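Local coordinates for Mgp-operon protein 3 (Mycoplasma pneumoniae, PDB 6RJ1) that probably takes part in adhesion of the bacterium to host cells, as an extracellular N-domain of the membrane protein P40/P90, at residues 862-867 with 890-895; 841-846 with 916-921; 938-943 with 956-961. All blocks are in the same frame, centred on the assembly; numbering follows the deposited sequence.

Interaction 1 (862-867 with 890-895); sequences LWFYTF and VITVSR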
loop_
_atom_site.group_PDB
_atom_site.type_symbol
_atom_site.label_atom_id
_atom_site.label_comp_id
_atom_site.label_asym_id
_atom_site.label_seq_id
_atom_site.Cartn_x
_atom_site.Cartn_y
_atom_site.Cartn_z
ATOM N N LEU A 862 23.222 -2.566 -10.936
ATOM C CA LEU A 862 22.397 -1.366 -11.009
ATOM C C LEU A 862 20.974 -1.646 -11.389
ATOM O O LEU A 862 20.703 -2.474 -12.259
ATOM C CB LEU A 862 22.987 -0.340 -11.992
ATOM C CG LEU A 862 24.456 0.033 -11.827
ATOM C CD1 LEU A 862 24.961 0.756 -13.048
ATOM C CD2 LEU A 862 24.688 0.849 -10.568
ATOM N N TRP A 863 20.065 -0.929 -10.741
ATOM C CA TRP A 863 18.638 -0.973 -10.991
ATOM C C TRP A 863 18.295 0.215 -11.897
ATOM O O TRP A 863 18.856 1.307 -11.728
ATOM C CB TRP A 863 17.861 -0.838 -9.678
ATOM C CG TRP A 863 17.915 -2.022 -8.759
ATOM C CD1 TRP A 863 16.995 -3.024 -8.666
ATOM C CD2 TRP A 863 18.847 -2.231 -7.686
ATOM N NE1 TRP A 863 17.313 -3.868 -7.627
ATOM C CE2 TRP A 863 18.441 -3.401 -7.002
ATOM C CE3 TRP A 863 19.983 -1.536 -7.227
ATOM C CZ2 TRP A 863 19.145 -3.907 -5.900
ATOM C CZ3 TRP A 863 20.687 -2.046 -6.144
ATOM C CH2 TRP A 863 20.264 -3.213 -5.488
ATOM N N PHE A 864 17.375 -0.001 -12.852
ATOM C CA PHE A 864 16.906 1.038 -13.762
ATOM C C PHE A 864 15.394 1.135 -13.690
ATOM O O PHE A 864 14.700 0.152 -13.950
ATOM C CB PHE A 864 17.408 0.795 -15.194
ATOM C CG PHE A 864 18.909 0.859 -15.335
ATOM C CD1 PHE A 864 19.568 2.081 -15.395
ATOM C CD2 PHE A 864 19.665 -0.305 -15.415
ATOM C CE1 PHE A 864 20.960 2.137 -15.514
ATOM C CE2 PHE A 864 21.057 -0.248 -15.534
ATOM C CZ PHE A 864 21.696 0.973 -15.584
ATOM N N TYR A 865 14.891 2.310 -13.279
ATOM C CA TYR A 865 13.461 2.605 -13.123
ATOM C C TYR A 865 12.975 3.458 -14.278
ATOM O O TYR A 865 13.390 4.613 -14.408
ATOM C CB TYR A 865 13.196 3.307 -11.787
ATOM C CG TYR A 865 13.263 2.386 -10.592
ATOM C CD1 TYR A 865 14.491 1.994 -10.054
ATOM C CD2 TYR A 865 12.102 1.918 -9.983
ATOM C CE1 TYR A 865 14.558 1.126 -8.962
ATOM C CE2 TYR A 865 12.156 1.066 -8.881
ATOM C CZ TYR A 865 13.385 0.670 -8.375
ATOM O OH TYR A 865 13.438 -0.178 -7.295
ATOM N N THR A 866 12.122 2.876 -15.133
ATOM C CA THR A 866 11.569 3.558 -16.293
ATOM C C THR A 866 10.203 4.131 -15.958
ATOM O O THR A 866 9.333 3.425 -15.455
ATOM C CB THR A 866 11.591 2.647 -17.521
ATOM O OG1 THR A 866 12.919 2.144 -17.699
ATOM C CG2 THR A 866 11.149 3.361 -18.787
ATOM N N PHE A 867 10.036 5.423 -16.222
ATOM C CA PHE A 867 8.799 6.162 -15.983
ATOM C C PHE A 867 8.234 6.661 -17.302
ATOM O O PHE A 867 8.931 7.338 -18.057
ATOM C CB PHE A 867 9.077 7.343 -15.046
ATOM C CG PHE A 867 9.392 6.896 -13.640
ATOM C CD1 PHE A 867 8.376 6.723 -12.706
ATOM C CD2 PHE A 867 10.706 6.647 -13.248
ATOM C CE1 PHE A 867 8.662 6.303 -11.410
ATOM C CE2 PHE A 867 10.988 6.225 -11.949
ATOM C CZ PHE A 867 9.962 6.041 -11.047
ATOM N N VAL A 890 14.124 8.183 -16.711
ATOM C CA VAL A 890 14.754 6.977 -16.170
ATOM C C VAL A 890 15.632 7.310 -14.948
ATOM O O VAL A 890 16.478 8.214 -15.008
ATOM C CB VAL A 890 15.518 6.143 -17.245
ATOM C CG1 VAL A 890 15.908 4.766 -16.717
ATOM C CG2 VAL A 890 14.705 6.000 -18.527
ATOM N N ILE A 891 15.424 6.567 -13.849
ATOM C CA ILE A 891 16.201 6.693 -12.615
ATOM C C ILE A 891 17.127 5.477 -12.460
ATOM O O ILE A 891 16.714 4.350 -12.713
ATOM C CB ILE A 891 15.288 6.928 -11.378
ATOM C CG1 ILE A 891 14.809 8.398 -11.328
ATOM C CG2 ILE A 891 15.972 6.507 -10.058
ATOM C CD1 ILE A 891 13.682 8.721 -10.329
ATOM N N THR A 892 18.374 5.714 -12.063
ATOM C CA THR A 892 19.346 4.661 -11.798
ATOM C C THR A 892 19.527 4.544 -10.288
ATOM O O THR A 892 19.714 5.557 -9.608
ATOM C CB THR A 892 20.670 4.946 -12.529
ATOM O OG1 THR A 892 20.428 4.877 -13.926
ATOM C CG2 THR A 892 21.774 3.953 -12.170
ATOM N N VAL A 893 19.470 3.313 -9.766
ATOM C CA VAL A 893 19.695 3.071 -8.347
ATOM C C VAL A 893 20.996 2.271 -8.175
ATOM O O VAL A 893 21.169 1.227 -8.799
ATOM C CB VAL A 893 18.473 2.478 -7.608
ATOM C CG1 VAL A 893 18.797 2.216 -6.142
ATOM C CG2 VAL A 893 17.265 3.410 -7.713
ATOM N N SER A 894 21.924 2.794 -7.370
ATOM C CA SER A 894 23.220 2.167 -7.125
ATOM C C SER A 894 23.433 1.916 -5.637
ATOM O O SER A 894 22.858 2.616 -4.811
ATOM C CB SER A 894 24.340 3.052 -7.667
ATOM O OG SER A 894 24.199 4.408 -7.270
ATOM N N ARG A 895 24.269 0.929 -5.299
ATOM C CA ARG A 895 24.602 0.600 -3.913
ATOM C C ARG A 895 25.620 1.594 -3.358
ATOM O O ARG A 895 26.502 2.049 -4.091
ATOM C CB ARG A 895 25.190 -0.814 -3.828
ATOM C CG ARG A 895 24.186 -1.936 -3.929
ATOM C CD ARG A 895 24.891 -3.271 -3.836
ATOM N NE ARG A 895 23.951 -4.389 -3.724
ATOM C CZ ARG A 895 23.370 -4.996 -4.755
ATOM N NH1 ARG A 895 23.610 -4.591 -5.993
ATOM N NH2 ARG A 895 22.534 -6.003 -4.554
#
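W863 and V893 form a hydrogen-bonded pair of two antiparallel strands. W863 N donates to V893 O at 3.1 Å. V893 N gives a bond back to W863 O at 2.9 Å. Y865 and I891 make the next such pair, and the Y865 N to I891 O bond of 2.8 Å is almost straight. V893 O also lies at the edge of the indole, in its plane, 3.4 Å from W863 CE3. The six-membered end of this ring reaches R895. W863 CH2 sits over one face of the guanidinium, offset toward the rim, 3.7 Å from R895 NH1. The two planes are 35° apart. V893 CG2, anti to the carbonyl carbon, meets Y865 CE1 at 3.8 Å. I891 CD1 touches F867 CE2 at 4.0 Å. F864 and T892 point the other way and lie side by side, with T892 OG1 next to the ring.

Outside the pair, V802 of strand 799-805 packs on W863 and Y865. Y865 OH bonds to G781 O, and R895 NH1 to Y856 OH. T892 OG1 bonds to N920 ND2 and G961 O. The contact thus pairs backbone bonding with a mainly apolar and aromatic face. Y856 and N920 hold its polar side-chain ends from within the sheet, while G781 and G961 hold them from outside it.

Interaction 2 (841-846 with 916-921); sequences SAESAV and LAVQNG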
loop_
_atom_site.group_PDB
_atom_site.type_symbol
_atom_site.label_atom_id
_atom_site.label_comp_id
_atom_site.label_asym_id
_atom_site.label_seq_id
_atom_site.Cartn_x
_atom_site.Cartn_y
_atom_site.Cartn_z
ATOM N N SER A 841 16.115 17.098 -5.966
ATOM C CA SER A 841 15.015 17.862 -6.553
ATOM C C SER A 841 14.628 17.358 -7.953
ATOM O O SER A 841 13.441 17.348 -8.290
ATOM C CB SER A 841 15.382 19.341 -6.612
ATOM O OG SER A 841 14.221 20.152 -6.675
ATOM N N ALA A 842 15.630 16.926 -8.747
ATOM C CA ALA A 842 15.457 16.412 -10.105
ATOM C C ALA A 842 14.630 15.128 -10.154
ATOM O O ALA A 842 13.873 14.919 -11.111
ATOM C CB ALA A 842 16.815 16.185 -10.749
ATOM N N GLU A 843 14.788 14.268 -9.133
ATOM C CA GLU A 843 14.074 12.989 -9.020
ATOM C C GLU A 843 12.758 13.139 -8.274
ATOM O O GLU A 843 11.885 12.291 -8.421
ATOM C CB GLU A 843 14.950 11.861 -8.434
ATOM C CG GLU A 843 16.165 12.315 -7.637
ATOM C CD GLU A 843 17.430 12.714 -8.375
ATOM O OE1 GLU A 843 18.320 13.305 -7.722
ATOM O OE2 GLU A 843 17.539 12.440 -9.592
ATOM N N SER A 844 12.600 14.235 -7.507
ATOM C CA SER A 844 11.371 14.588 -6.788
ATOM C C SER A 844 10.357 15.164 -7.787
ATOM O O SER A 844 9.186 15.317 -7.458
ATOM C CB SER A 844 11.663 15.620 -5.700
ATOM O OG SER A 844 12.459 15.081 -4.657
ATOM N N ALA A 845 10.824 15.497 -9.002
ATOM C CA ALA A 845 10.022 16.048 -10.091
ATOM C C ALA A 845 9.377 14.931 -10.918
ATOM O O ALA A 845 8.456 15.202 -11.693
ATOM C CB ALA A 845 10.894 16.927 -10.978
ATOM N N VAL A 846 9.867 13.681 -10.749
ATOM C CA VAL A 846 9.404 12.461 -11.423
ATOM C C VAL A 846 8.089 11.976 -10.798
ATOM O O VAL A 846 8.009 11.827 -9.577
ATOM C CB VAL A 846 10.491 11.346 -11.367
ATOM C CG1 VAL A 846 10.022 10.061 -12.036
ATOM C CG2 VAL A 846 11.810 11.817 -11.974
ATOM N N LEU A 916 21.327 4.696 -3.743
ATOM C CA LEU A 916 21.406 6.051 -4.276
ATOM C C LEU A 916 20.617 6.119 -5.570
ATOM O O LEU A 916 20.931 5.396 -6.509
ATOM C CB LEU A 916 22.881 6.441 -4.497
ATOM C CG LEU A 916 23.174 7.922 -4.722
ATOM C CD1 LEU A 916 23.234 8.686 -3.408
ATOM C CD2 LEU A 916 24.465 8.097 -5.464
ATOM N N ALA A 917 19.565 6.953 -5.598
ATOM C CA ALA A 917 18.695 7.131 -6.760
ATOM C C ALA A 917 18.978 8.445 -7.456
ATOM O O ALA A 917 18.999 9.493 -6.802
ATOM C CB ALA A 917 17.240 7.073 -6.342
ATOM N N VAL A 918 19.204 8.393 -8.776
ATOM C CA VAL A 918 19.500 9.570 -9.600
ATOM C C VAL A 918 18.879 9.474 -10.993
ATOM O O VAL A 918 18.855 8.396 -11.586
ATOM C CB VAL A 918 21.025 9.900 -9.710
ATOM C CG1 VAL A 918 21.536 10.659 -8.497
ATOM C CG2 VAL A 918 21.872 8.658 -9.983
ATOM N N GLN A 919 18.421 10.625 -11.526
ATOM C CA GLN A 919 17.908 10.769 -12.888
ATOM C C GLN A 919 19.170 10.630 -13.748
ATOM O O GLN A 919 20.084 11.449 -13.642
ATOM C CB GLN A 919 17.250 12.145 -13.059
ATOM C CG GLN A 919 15.742 12.070 -13.146
ATOM C CD GLN A 919 15.215 12.612 -14.456
ATOM O OE1 GLN A 919 14.389 13.536 -14.470
ATOM N NE2 GLN A 919 15.670 12.047 -15.587
ATOM N N ASN A 920 19.263 9.524 -14.493
ATOM C CA ASN A 920 20.463 9.124 -15.227
ATOM C C ASN A 920 20.786 9.860 -16.544
ATOM O O ASN A 920 21.868 9.646 -17.076
ATOM C CB ASN A 920 20.428 7.620 -15.492
ATOM C CG ASN A 920 19.249 7.091 -16.281
ATOM O OD1 ASN A 920 18.680 7.750 -17.162
ATOM N ND2 ASN A 920 18.878 5.856 -15.997
ATOM N N GLY A 921 19.874 10.667 -17.073
ATOM C CA GLY A 921 20.112 11.359 -18.338
ATOM C C GLY A 921 19.205 10.921 -19.472
ATOM O O GLY A 921 19.135 11.603 -20.500
#
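E843 and Q919 bring the two segments together, with their CA atoms 5.9 Å apart. Residues 841-845 have helical backbone angles without the regular helical bonds. Weak turn bonds run from S844 N to S841 O and from V846 N to E843 O. Residues 916-919 are extended, and the chain turns a corner at G921.

One hydrogen bond crosses the contact. Q919 N donates to E843 OE2 at 2.8 Å, with an angle of 146° at the hydrogen. The N-H comes in on the syn side of the carboxylate, 33° out of its plane. The E843 chain is bent at chi2 (-82°), which places CD 3.9 Å from A917 O. OE2 then lies alongside the strand, 3.5 Å from V918 CA. The other oxygen, OE1, takes a weak bond from G840 N.

L916, V918 and N920 bond through their backbones to strand 888-896. Q919 alternates with them, so its N-H faces away from that strand and toward the loop. There the partner of the N-H is a loop side chain. The sheet is one of several consecutive antiparallel sheets, consistent with blades of a beta-propeller.

Q919 CB lies 3.5 Å from E843 OE2. The bent Q919 side chain carries OE1 to V846 CG2, at 4.0 Å. V846 also packs on F867, and E843 on I891, both in the sheet beside the loop.

Interaction 3 (938-943 with 956-961); sequences EFSAVI and YKNTNG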
loop_
_atom_site.group_PDB
_atom_site.type_symbol
_atom_site.label_atom_id
_atom_site.label_comp_id
_atom_site.label_asym_id
_atom_site.label_seq_id
_atom_site.Cartn_x
_atom_site.Cartn_y
_atom_site.Cartn_z
ATOM N N GLU A 938 28.109 -0.837 -21.910
ATOM C CA GLU A 938 28.461 0.513 -22.344
ATOM C C GLU A 938 27.344 1.258 -23.080
ATOM O O GLU A 938 27.358 2.483 -23.070
ATOM C CB GLU A 938 29.721 0.488 -23.230
ATOM C CG GLU A 938 30.965 -0.074 -22.561
ATOM C CD GLU A 938 32.295 0.383 -23.137
ATOM O OE1 GLU A 938 32.403 0.527 -24.378
ATOM O OE2 GLU A 938 33.237 0.587 -22.336
ATOM N N PHE A 939 26.423 0.556 -23.761
ATOM C CA PHE A 939 25.379 1.234 -24.540
ATOM C C PHE A 939 23.958 0.735 -24.330
ATOM O O PHE A 939 23.736 -0.453 -24.086
ATOM C CB PHE A 939 25.706 1.178 -26.037
ATOM C CG PHE A 939 26.929 1.940 -26.476
ATOM C CD1 PHE A 939 28.172 1.319 -26.537
ATOM C CD2 PHE A 939 26.831 3.262 -26.893
ATOM C CE1 PHE A 939 29.300 2.011 -26.993
ATOM C CE2 PHE A 939 27.961 3.956 -27.340
ATOM C CZ PHE A 939 29.188 3.327 -27.384
ATOM N N SER A 940 22.992 1.649 -24.495
ATOM C CA SER A 940 21.570 1.362 -24.397
ATOM C C SER A 940 20.803 2.089 -25.493
ATOM O O SER A 940 21.191 3.186 -25.899
ATOM C CB SER A 940 21.033 1.723 -23.017
ATOM O OG SER A 940 21.640 0.907 -22.029
ATOM N N ALA A 941 19.738 1.450 -25.999
ATOM C CA ALA A 941 18.882 1.993 -27.052
ATOM C C ALA A 941 17.510 2.339 -26.496
ATOM O O ALA A 941 16.945 1.574 -25.714
ATOM C CB ALA A 941 18.748 0.999 -28.185
ATOM N N VAL A 942 16.990 3.510 -26.880
ATOM C CA VAL A 942 15.705 4.032 -26.420
ATOM C C VAL A 942 14.748 4.147 -27.625
ATOM O O VAL A 942 14.924 5.015 -28.487
ATOM C CB VAL A 942 15.920 5.357 -25.629
ATOM C CG1 VAL A 942 14.606 5.958 -25.149
ATOM C CG2 VAL A 942 16.864 5.136 -24.455
ATOM N N ILE A 943 13.777 3.214 -27.697
ATOM C CA ILE A 943 12.774 3.125 -28.766
ATOM C C ILE A 943 11.611 4.076 -28.466
ATOM O O ILE A 943 11.078 4.090 -27.354
ATOM C CB ILE A 943 12.281 1.679 -29.084
ATOM C CG1 ILE A 943 13.344 0.558 -28.794
ATOM C CG2 ILE A 943 11.734 1.588 -30.498
ATOM C CD1 ILE A 943 14.735 0.580 -29.476
ATOM N N TYR A 956 22.443 5.787 -26.287
ATOM C CA TYR A 956 23.026 6.442 -25.122
ATOM C C TYR A 956 24.255 5.672 -24.622
ATOM O O TYR A 956 24.267 4.440 -24.661
ATOM C CB TYR A 956 21.978 6.555 -24.007
ATOM C CG TYR A 956 20.889 7.578 -24.266
ATOM C CD1 TYR A 956 19.808 7.281 -25.091
ATOM C CD2 TYR A 956 20.900 8.816 -23.628
ATOM C CE1 TYR A 956 18.783 8.205 -25.305
ATOM C CE2 TYR A 956 19.883 9.750 -23.837
ATOM C CZ TYR A 956 18.820 9.437 -24.672
ATOM O OH TYR A 956 17.795 10.337 -24.874
ATOM N N LYS A 957 25.290 6.398 -24.164
ATOM C CA LYS A 957 26.500 5.792 -23.620
ATOM C C LYS A 957 26.382 5.697 -22.100
ATOM O O LYS A 957 26.200 6.711 -21.427
ATOM C CB LYS A 957 27.746 6.573 -24.038
ATOM C CG LYS A 957 29.010 5.723 -24.044
ATOM C CD LYS A 957 30.014 6.190 -22.997
ATOM C CE LYS A 957 31.348 5.494 -23.126
ATOM N NZ LYS A 957 31.306 4.095 -22.621
ATOM N N ASN A 958 26.447 4.459 -21.582
ATOM C CA ASN A 958 26.348 4.058 -20.176
ATOM C C ASN A 958 27.698 4.180 -19.466
ATOM O O ASN A 958 28.626 3.412 -19.732
ATOM C CB ASN A 958 25.814 2.613 -20.073
ATOM C CG ASN A 958 25.369 2.159 -18.695
ATOM O OD1 ASN A 958 25.867 2.600 -17.648
ATOM N ND2 ASN A 958 24.419 1.235 -18.671
ATOM N N THR A 959 27.783 5.134 -18.543
ATOM C CA THR A 959 28.978 5.415 -17.761
ATOM C C THR A 959 28.652 5.146 -16.283
ATOM O O THR A 959 28.363 6.072 -15.514
ATOM C CB THR A 959 29.531 6.811 -18.130
ATOM O OG1 THR A 959 29.733 6.864 -19.553
ATOM C CG2 THR A 959 30.840 7.137 -17.414
ATOM N N ASN A 960 28.656 3.840 -15.921
ATOM C CA ASN A 960 28.359 3.290 -14.587
ATOM C C ASN A 960 26.958 3.703 -14.067
ATOM O O ASN A 960 26.778 3.967 -12.872
ATOM C CB ASN A 960 29.482 3.623 -13.576
ATOM C CG ASN A 960 30.774 2.848 -13.752
ATOM O OD1 ASN A 960 31.218 2.534 -14.868
ATOM N ND2 ASN A 960 31.419 2.538 -12.635
ATOM N N GLY A 961 25.984 3.735 -14.979
ATOM C CA GLY A 961 24.611 4.116 -14.673
ATOM C C GLY A 961 24.222 5.507 -15.129
ATOM O O GLY A 961 23.041 5.856 -15.072
#
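The contact belongs to a beta hairpin of strands 939-945 and 952-959, where F939 faces K957 and S940 faces Y956. F939 and K957 are a non-hydrogen-bonded pair, with CA atoms 4.8 Å apart. S940 and Y956 are the hydrogen-bonded pair. Y956 N donates to S940 O at 2.9 Å, and S940 N to Y956 O at 3.1 Å. Next to them, N958 N donates to E938 O from above the carbonyl plane, 41° out of it.

On the Y956 side, V942 CG2 meets the ring at CD1, 3.7 Å away. S940 O lies at the ring edge, near its plane. F963 of strand 962-965 also packs on Y956, S940 and N958.

The hairpin forms the middle of a four-stranded antiparallel sheet in chain order, with 928-933 outside one strand and 962-965 outside the other. This up-and-down order is consistent with a propeller blade.

On the other side, K957 crosses the F939 ring obliquely, and CG comes within 3.9 Å of F939 CE2. The K957 side chain bends at chi2 and chi4 and leaves NZ 4.0 Å from E938 OE2, beyond a salt bridge. The side chains of K957 and E938 run side by side and point the same way. The attraction of NZ for the F939 ring is weak at most.

Near the strand end, N958 OD1 accepts at 2.9 Å from G961 N, which lies past it, in an Asx motif. This holds the turn into strand 962-965. S936 OG bonds to F939 N at the start of the other strand.

How the interactions relate
Interaction 1 is the buried one. Interactions 2 and 3 are partly buried and reach the surface. Interactions 1 and 2 share a sheet, since strands 888-896 and 914-920 are neighbours and T892 N bonds to V918 O. Interaction 3 lies in a separate sheet, yet L862 packs on the 960-961 turn, and the T892 hydroxyl is a point common to all three. Interactions 1 and 3 are both antiparallel strand pairs. Aromatic and apolar side chains cover much of interaction 1, while interaction 3 has at its edge a glutamate and a lysine near each other but short of a salt bridge. Interaction 2 joins a loop to a strand through a single carboxylate bond.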